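Local atomic coordinates of molybdopterin biosynthesis moeA protein (Pyrococcus horikoshii, PDB entry 1WU2), a protein that probably takes part in molybdenum cofactor biosynthesis, helping to insert molybdate into molybdopterin, as its MoeA relatives do. Residues K15-D20 with L274-T279; I63-T68 with G112-I117. One frame throughout, in Å; residues are numbered along the deposited sequence.

Contact 1. Residues K15-D20 with L274-T279; sequences KLLLDD and LLFHGT
The helical turn that sets L16 and L17 against F276 carries the shortest polar bond here, a salt bridge of 2.6 Å from K15 NZ to the syn lone pair of D19 OD2. It lies within the helix. The contact itself is apolar. F276 and L275 share the contact about equally from 274-279. F276 CG sits between the backbone N and the carbonyl carbon (chi1 60°), and the ring reaches toward the helix. L17 CD1 comes to the ring edge, near its plane, 4.0 Å from F276 CZ. L17 CB lies close to the same corner of the ring. L16 approaches obliquely, with its CD1 4.1 Å from F276 CD2, and the two side chains slide past each other in opposite directions. L275 does the rest. One methyl, L275 CD1, rests 3.8 Å from L16 O and also touches D20 CB at 4.2 Å. D20 thus packs through its CB, while its OD2 is hydrogen-bonded to the hydroxyl of Y289. L275 and F276 both face Y289, which makes a classic beta bulge at the start of strand 276-277. This strand lies at the edge of its sheet, beside strand 288-290. L17 also touches Y289 and F294, so helix 10-20 packs across strands 276-277, 288-290 and 293-295. L17 touches F310 and A314 of helix 300-319 as well, and K317 of that helix bonds L18 O.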
ATOM      1  N   LYS A  15       4.573   7.545  23.498  1.00 31.04           N
ATOM      2  CA  LYS A  15       3.551   7.174  24.474  1.00 31.16           C
ATOM      3  C   LYS A  15       2.799   8.403  24.995  1.00 30.82           C
ATOM      4  O   LYS A  15       1.581   8.367  25.145  1.00 30.73           O
ATOM      5  CB  LYS A  15       4.174   6.410  25.644  1.00 31.34           C
ATOM      6  CG  LYS A  15       3.165   5.642  26.496  1.00 32.29           C
ATOM      7  CD  LYS A  15       3.413   5.830  27.989  1.00 33.60           C
ATOM      8  CE  LYS A  15       2.718   4.753  28.819  1.00 34.20           C
ATOM      9  NZ  LYS A  15       1.241   4.927  28.852  1.00 34.33           N
ATOM     10  N   LEU A  16       3.530   9.478  25.277  1.00 30.43           N
ATOM     11  CA  LEU A  16       2.925  10.710  25.779  1.00 30.21           C
ATOM     12  C   LEU A  16       1.961  11.265  24.739  1.00 29.99           C
ATOM     13  O   LEU A  16       0.847  11.670  25.068  1.00 29.93           O
ATOM     14  CB  LEU A  16       4.001  11.759  26.100  1.00 30.24           C
ATOM     15  CG  LEU A  16       4.827  11.567  27.375  1.00 30.03           C
ATOM     16  CD1 LEU A  16       6.021  12.515  27.389  1.00 29.62           C
ATOM     17  CD2 LEU A  16       3.978  11.766  28.624  1.00 30.16           C
ATOM     18  N   LEU A  17       2.403  11.252  23.484  1.00 29.75           N
ATOM     19  CA  LEU A  17       1.620  11.727  22.349  1.00 29.76           C
ATOM     20  C   LEU A  17       0.366  10.889  22.101  1.00 29.81           C
ATOM     21  O   LEU A  17      -0.726  11.432  21.969  1.00 29.82           O
ATOM     22  CB  LEU A  17       2.491  11.728  21.088  1.00 29.76           C
ATOM     23  CG  LEU A  17       1.886  12.342  19.819  1.00 29.72           C
ATOM     24  CD1 LEU A  17       2.902  13.231  19.113  1.00 29.92           C
ATOM     25  CD2 LEU A  17       1.374  11.271  18.865  1.00 29.55           C
ATOM     26  N   LEU A  18       0.528   9.571  22.038  1.00 29.92           N
ATOM     27  CA  LEU A  18      -0.572   8.669  21.674  1.00 30.07           C
ATOM     28  C   LEU A  18      -1.605   8.500  22.789  1.00 30.28           C
ATOM     29  O   LEU A  18      -2.780   8.281  22.509  1.00 30.22           O
ATOM     30  CB  LEU A  18      -0.037   7.294  21.249  1.00 29.96           C
ATOM     31  CG  LEU A  18       0.726   7.218  19.926  1.00 29.84           C
ATOM     32  CD1 LEU A  18       1.275   5.815  19.716  1.00 29.03           C
ATOM     33  CD2 LEU A  18      -0.155   7.637  18.746  1.00 30.33           C
ATOM     34  N   ASP A  19      -1.168   8.594  24.045  1.00 30.63           N
ATOM     35  CA  ASP A  19      -2.081   8.597  25.189  1.00 31.03           C
ATOM     36  C   ASP A  19      -3.001   9.824  25.151  1.00 31.35           C
ATOM     37  O   ASP A  19      -4.126   9.772  25.645  1.00 31.45           O
ATOM     38  CB  ASP A  19      -1.309   8.582  26.519  1.00 31.10           C
ATOM     39  CG  ASP A  19      -0.713   7.213  26.858  1.00 31.53           C
ATOM     40  OD1 ASP A  19      -1.025   6.200  26.188  1.00 31.59           O
ATOM     41  OD2 ASP A  19       0.093   7.063  27.803  1.00 31.95           O
ATOM     42  N   ASP A  20      -2.513  10.920  24.575  1.00 31.76           N
ATOM     43  CA  ASP A  20      -3.304  12.141  24.399  1.00 32.26           C
ATOM     44  C   ASP A  20      -4.338  12.030  23.269  1.00 32.73           C
ATOM     45  O   ASP A  20      -5.312  12.782  23.243  1.00 32.58           O
ATOM     46  CB  ASP A  20      -2.372  13.331  24.130  1.00 32.31           C
ATOM     47  CG  ASP A  20      -3.025  14.672  24.425  1.00 32.45           C
ATOM     48  OD1 ASP A  20      -3.494  14.869  25.563  1.00 33.02           O
ATOM     49  OD2 ASP A  20      -3.103  15.593  23.586  1.00 32.26           O
ATOM     50  N   LEU A 274       2.840  22.560  25.679  1.00 41.99           N
ATOM     51  CA  LEU A 274       3.507  21.357  25.184  1.00 41.12           C
ATOM     52  C   LEU A 274       3.717  20.285  26.254  1.00 40.30           C
ATOM     53  O   LEU A 274       4.183  20.578  27.354  1.00 40.18           O
ATOM     54  CB  LEU A 274       4.862  21.739  24.579  1.00 41.06           C
ATOM     55  CG  LEU A 274       4.817  22.789  23.462  1.00 40.95           C
ATOM     56  CD1 LEU A 274       6.153  23.500  23.316  1.00 40.90           C
ATOM     57  CD2 LEU A 274       4.398  22.159  22.140  1.00 40.98           C
ATOM     58  N   LEU A 275       3.356  19.046  25.921  1.00 39.30           N
ATOM     59  CA  LEU A 275       3.753  17.881  26.707  1.00 38.54           C
ATOM     60  C   LEU A 275       5.258  17.657  26.587  1.00 37.74           C
ATOM     61  O   LEU A 275       5.933  17.376  27.577  1.00 37.77           O
ATOM     62  CB  LEU A 275       3.017  16.623  26.236  1.00 38.54           C
ATOM     63  CG  LEU A 275       1.515  16.566  26.504  1.00 38.69           C
ATOM     64  CD1 LEU A 275       0.887  15.410  25.739  1.00 38.76           C
ATOM     65  CD2 LEU A 275       1.236  16.439  27.996  1.00 39.00           C
ATOM     66  N   PHE A 276       5.770  17.763  25.362  1.00 36.75           N
ATOM     67  CA  PHE A 276       7.211  17.704  25.118  1.00 36.03           C
ATOM     68  C   PHE A 276       7.631  18.556  23.916  1.00 35.57           C
ATOM     69  O   PHE A 276       6.805  18.991  23.118  1.00 35.40           O
ATOM     70  CB  PHE A 276       7.680  16.252  24.941  1.00 35.96           C
ATOM     71  CG  PHE A 276       7.028  15.532  23.792  1.00 35.43           C
ATOM     72  CD1 PHE A 276       7.615  15.530  22.534  1.00 34.97           C
ATOM     73  CD2 PHE A 276       5.830  14.857  23.969  1.00 35.09           C
ATOM     74  CE1 PHE A 276       7.016  14.871  21.473  1.00 34.65           C
ATOM     75  CE2 PHE A 276       5.224  14.193  22.908  1.00 34.74           C
ATOM     76  CZ  PHE A 276       5.820  14.199  21.661  1.00 34.51           C
ATOM     77  N   HIS A 277       8.934  18.788  23.818  1.00 34.99           N
ATOM     78  CA  HIS A 277       9.535  19.579  22.749  1.00 34.52           C
ATOM     79  C   HIS A 277      11.046  19.370  22.830  1.00 34.20           C
ATOM     80  O   HIS A 277      11.665  19.645  23.856  1.00 33.99           O
ATOM     81  CB  HIS A 277       9.191  21.061  22.908  1.00 34.49           C
ATOM     82  CG  HIS A 277       9.644  21.921  21.767  1.00 34.37           C
ATOM     83  ND1 HIS A 277       9.538  21.534  20.449  1.00 34.29           N
ATOM     84  CD2 HIS A 277      10.194  23.158  21.751  1.00 34.54           C
ATOM     85  CE1 HIS A 277      10.006  22.492  19.670  1.00 33.95           C
ATOM     86  NE2 HIS A 277      10.413  23.488  20.435  1.00 34.27           N
ATOM     87  N   GLY A 278      11.631  18.879  21.743  1.00 33.75           N
ATOM     88  CA  GLY A 278      13.008  18.432  21.756  1.00 33.45           C
ATOM     89  C   GLY A 278      12.991  16.953  22.062  1.00 33.21           C
ATOM     90  O   GLY A 278      12.796  16.543  23.206  1.00 33.05           O
ATOM     91  N   THR A 279      13.173  16.154  21.021  1.00 32.87           N
ATOM     92  CA  THR A 279      13.082  14.711  21.117  1.00 32.69           C
ATOM     93  C   THR A 279      14.366  14.066  20.598  1.00 32.47           C
ATOM     94  O   THR A 279      15.254  14.734  20.061  1.00 32.25           O
ATOM     95  CB  THR A 279      11.820  14.216  20.356  1.00 32.78           C
ATOM     96  OG1 THR A 279      11.379  12.958  20.886  1.00 33.23           O
ATOM     97  CG2 THR A 279      12.112  13.923  18.893  1.00 32.36           C
TER

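Contact 2. Residues I63-T68 with G112-I117; sequences IRAEDT and GANAVI
Both N114 and A115 stand opposite I63, a classic beta bulge, and I63 O faces two backbone N-H groups as a result. The N114 N bond to I63 O is 3.3 Å and lies in the carbonyl plane; the one from A115 N is weak. A firmer bond runs the other way, I63 N to A115 O at 2.9 Å, with the donor above the carbonyl plane. I63 and A115 are an antiparallel hydrogen-bonded pair.

The side chain of N114 adds a second grip on the turn that follows I63. Its CG takes the position between the backbone N and the carbonyl carbon (chi1 67°), which brings the amide over to 65-66. N114 OD1 receives the A65 N-H at 2.9 Å, almost straight at 172°, on a lone pair in the carbonyl plane. At the other end of the amide, N114 ND2 donates to the carboxylate of E66. N114 ND2 meets the syn lone pair of E66 OE2 at 3.1 Å, within the amide plane, and bonds OE1 weakly. Carboxylate and amide planes are 56° apart. The two ends of the amide are therefore both used, and this fixes its rotation. The 3-10 turn at 66-67 is in turn pinned by T68 OG1 and T68 N, which reach A65 O from the same face.

Apolar contacts add to the polar ones. A65 CB lies 4.1 Å from A115 CB, and I63 CG2 meets I117 CG2 at 4.4 Å. The R64 chain, bent at chi2 and chi3, passes G112 O, and its NH1 bonds V95 O. Strand 115-118 is, within this chain, an outermost strand of a mixed sheet in the MoeA N-terminal region. Strand 60-63 is its antiparallel neighbour, followed by strand 99-103.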
ATOM      1  N   ILE A  63     -25.017 -41.027  -0.980  1.00 42.26           N
ATOM      2  CA  ILE A  63     -25.106 -42.293  -0.258  1.00 43.05           C
ATOM      3  C   ILE A  63     -24.947 -42.076   1.240  1.00 44.28           C
ATOM      4  O   ILE A  63     -24.843 -40.941   1.706  1.00 44.13           O
ATOM      5  CB  ILE A  63     -24.014 -43.269  -0.766  1.00 42.84           C
ATOM      6  CG1 ILE A  63     -22.611 -42.711  -0.493  1.00 42.54           C
ATOM      7  CG2 ILE A  63     -24.196 -43.537  -2.255  1.00 42.44           C
ATOM      8  CD1 ILE A  63     -21.515 -43.752  -0.561  1.00 42.24           C
ATOM      9  N   ARG A  64     -24.943 -43.176   1.985  1.00 45.93           N
ATOM     10  CA  ARG A  64     -24.528 -43.168   3.378  1.00 47.34           C
ATOM     11  C   ARG A  64     -23.069 -43.591   3.402  1.00 48.72           C
ATOM     12  O   ARG A  64     -22.719 -44.637   2.857  1.00 49.03           O
ATOM     13  CB  ARG A  64     -25.355 -44.152   4.207  1.00 47.44           C
ATOM     14  CG  ARG A  64     -26.857 -44.084   3.976  1.00 48.00           C
ATOM     15  CD  ARG A  64     -27.535 -43.003   4.779  1.00 49.11           C
ATOM     16  NE  ARG A  64     -27.624 -43.365   6.195  1.00 50.35           N
ATOM     17  CZ  ARG A  64     -28.743 -43.717   6.832  1.00 51.36           C
ATOM     18  NH1 ARG A  64     -29.913 -43.761   6.202  1.00 51.76           N
ATOM     19  NH2 ARG A  64     -28.690 -44.026   8.123  1.00 51.74           N
ATOM     20  N   ALA A  65     -22.217 -42.770   4.008  1.00 50.58           N
ATOM     21  CA  ALA A  65     -20.811 -43.115   4.196  1.00 52.07           C
ATOM     22  C   ALA A  65     -20.686 -44.415   4.989  1.00 53.47           C
ATOM     23  O   ALA A  65     -19.826 -45.244   4.702  1.00 53.72           O
ATOM     24  CB  ALA A  65     -20.081 -41.983   4.913  1.00 52.21           C
ATOM     25  N   GLU A  66     -21.574 -44.586   5.967  1.00 55.12           N
ATOM     26  CA  GLU A  66     -21.572 -45.748   6.859  1.00 56.22           C
ATOM     27  C   GLU A  66     -21.725 -47.076   6.108  1.00 56.69           C
ATOM     28  O   GLU A  66     -21.185 -48.096   6.530  1.00 56.82           O
ATOM     29  CB  GLU A  66     -22.699 -45.619   7.897  1.00 56.51           C
ATOM     30  CG  GLU A  66     -22.467 -44.558   8.972  1.00 57.40           C
ATOM     31  CD  GLU A  66     -22.679 -43.134   8.473  1.00 58.36           C
ATOM     32  OE1 GLU A  66     -23.716 -42.864   7.820  1.00 58.89           O
ATOM     33  OE2 GLU A  66     -21.804 -42.281   8.735  1.00 59.06           O
ATOM     34  N   ASP A  67     -22.459 -47.049   4.995  1.00 57.22           N
ATOM     35  CA  ASP A  67     -22.754 -48.252   4.214  1.00 57.64           C
ATOM     36  C   ASP A  67     -21.566 -48.848   3.458  1.00 57.80           C
ATOM     37  O   ASP A  67     -21.669 -49.955   2.930  1.00 57.89           O
ATOM     38  CB  ASP A  67     -23.862 -47.949   3.195  1.00 57.77           C
ATOM     39  CG  ASP A  67     -25.223 -47.773   3.844  1.00 58.10           C
ATOM     40  OD1 ASP A  67     -25.382 -48.126   5.032  1.00 58.73           O
ATOM     41  OD2 ASP A  67     -26.191 -47.279   3.233  1.00 58.21           O
ATOM     42  N   THR A  68     -20.451 -48.123   3.394  1.00 57.92           N
ATOM     43  CA  THR A  68     -19.313 -48.523   2.566  1.00 58.02           C
ATOM     44  C   THR A  68     -18.022 -48.715   3.368  1.00 58.19           C
ATOM     45  O   THR A  68     -16.943 -48.801   2.785  1.00 58.16           O
ATOM     46  CB  THR A  68     -19.083 -47.466   1.464  1.00 58.00           C
ATOM     47  OG1 THR A  68     -18.705 -46.219   2.057  1.00 57.90           O
ATOM     48  CG2 THR A  68     -20.380 -47.140   0.729  1.00 58.01           C
ATOM     49  N   GLY A 112     -31.262 -37.974   4.489  1.00 33.27           N
ATOM     50  CA  GLY A 112     -30.716 -39.311   4.625  1.00 33.49           C
ATOM     51  C   GLY A 112     -29.244 -39.413   4.263  1.00 33.69           C
ATOM     52  O   GLY A 112     -28.501 -40.140   4.920  1.00 33.81           O
ATOM     53  N   ALA A 113     -28.823 -38.698   3.221  1.00 33.85           N
ATOM     54  CA  ALA A 113     -27.446 -38.784   2.733  1.00 33.99           C
ATOM     55  C   ALA A 113     -26.488 -37.909   3.535  1.00 34.13           C
ATOM     56  O   ALA A 113     -26.827 -36.791   3.926  1.00 34.12           O
ATOM     57  CB  ALA A 113     -27.381 -38.412   1.262  1.00 33.94           C
ATOM     58  N   ASN A 114     -25.292 -38.438   3.782  1.00 34.26           N
ATOM     59  CA  ASN A 114     -24.212 -37.674   4.405  1.00 34.54           C
ATOM     60  C   ASN A 114     -22.912 -37.703   3.590  1.00 34.94           C
ATOM     61  O   ASN A 114     -21.869 -37.270   4.073  1.00 34.89           O
ATOM     62  CB  ASN A 114     -23.973 -38.145   5.851  1.00 34.41           C
ATOM     63  CG  ASN A 114     -23.431 -39.565   5.937  1.00 34.18           C
ATOM     64  OD1 ASN A 114     -23.417 -40.296   4.955  1.00 33.56           O
ATOM     65  ND2 ASN A 114     -22.987 -39.957   7.127  1.00 33.83           N
ATOM     66  N   ALA A 115     -22.986 -38.190   2.352  1.00 35.51           N
ATOM     67  CA  ALA A 115     -21.829 -38.217   1.454  1.00 36.08           C
ATOM     68  C   ALA A 115     -22.238 -38.321  -0.015  1.00 36.81           C
ATOM     69  O   ALA A 115     -23.368 -38.679  -0.333  1.00 36.75           O
ATOM     70  CB  ALA A 115     -20.905 -39.370   1.824  1.00 36.02           C
ATOM     71  N   VAL A 116     -21.302 -37.993  -0.903  1.00 37.77           N
ATOM     72  CA  VAL A 116     -21.497 -38.132  -2.344  1.00 38.61           C
ATOM     73  C   VAL A 116     -20.253 -38.760  -2.982  1.00 39.57           C
ATOM     74  O   VAL A 116     -19.127 -38.340  -2.719  1.00 39.41           O
ATOM     75  CB  VAL A 116     -21.805 -36.775  -3.023  1.00 38.59           C
ATOM     76  CG1 VAL A 116     -22.049 -36.961  -4.520  1.00 38.47           C
ATOM     77  CG2 VAL A 116     -23.017 -36.104  -2.374  1.00 38.48           C
ATOM     78  N   ILE A 117     -20.478 -39.772  -3.817  1.00 40.94           N
ATOM     79  CA  ILE A 117     -19.408 -40.467  -4.531  1.00 42.03           C
ATOM     80  C   ILE A 117     -19.423 -40.042  -5.994  1.00 43.11           C
ATOM     81  O   ILE A 117     -20.478 -39.986  -6.616  1.00 43.03           O
ATOM     82  CB  ILE A 117     -19.550 -42.018  -4.398  1.00 42.04           C
ATOM     83  CG1 ILE A 117     -18.406 -42.742  -5.124  1.00 42.06           C
ATOM     84  CG2 ILE A 117     -20.903 -42.520  -4.944  1.00 42.06           C
ATOM     85  CD1 ILE A 117     -17.243 -43.104  -4.240  1.00 42.54           C
TER

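Overall arrangement
From the N terminus the chain first forms helix 10-20, whose 15-20 part meets a segment more than 250 residues later. It then runs out to a distant sheet. There contact 2 closes a short loop, 63-68 with 112-117, within the MoeA N-terminal region. The chain comes back, and 274-279 closes contact 1. Contact 2 thus nests within contact 1, and the two do not cross. Contact 1 joins the N-terminal helix to the probable molybdopterin-binding domain. Contact 2 is local to its own sheet. Their centres are about 66 Å apart, on opposite sides of the chain's centre, in keeping with the elongated shape of the chain.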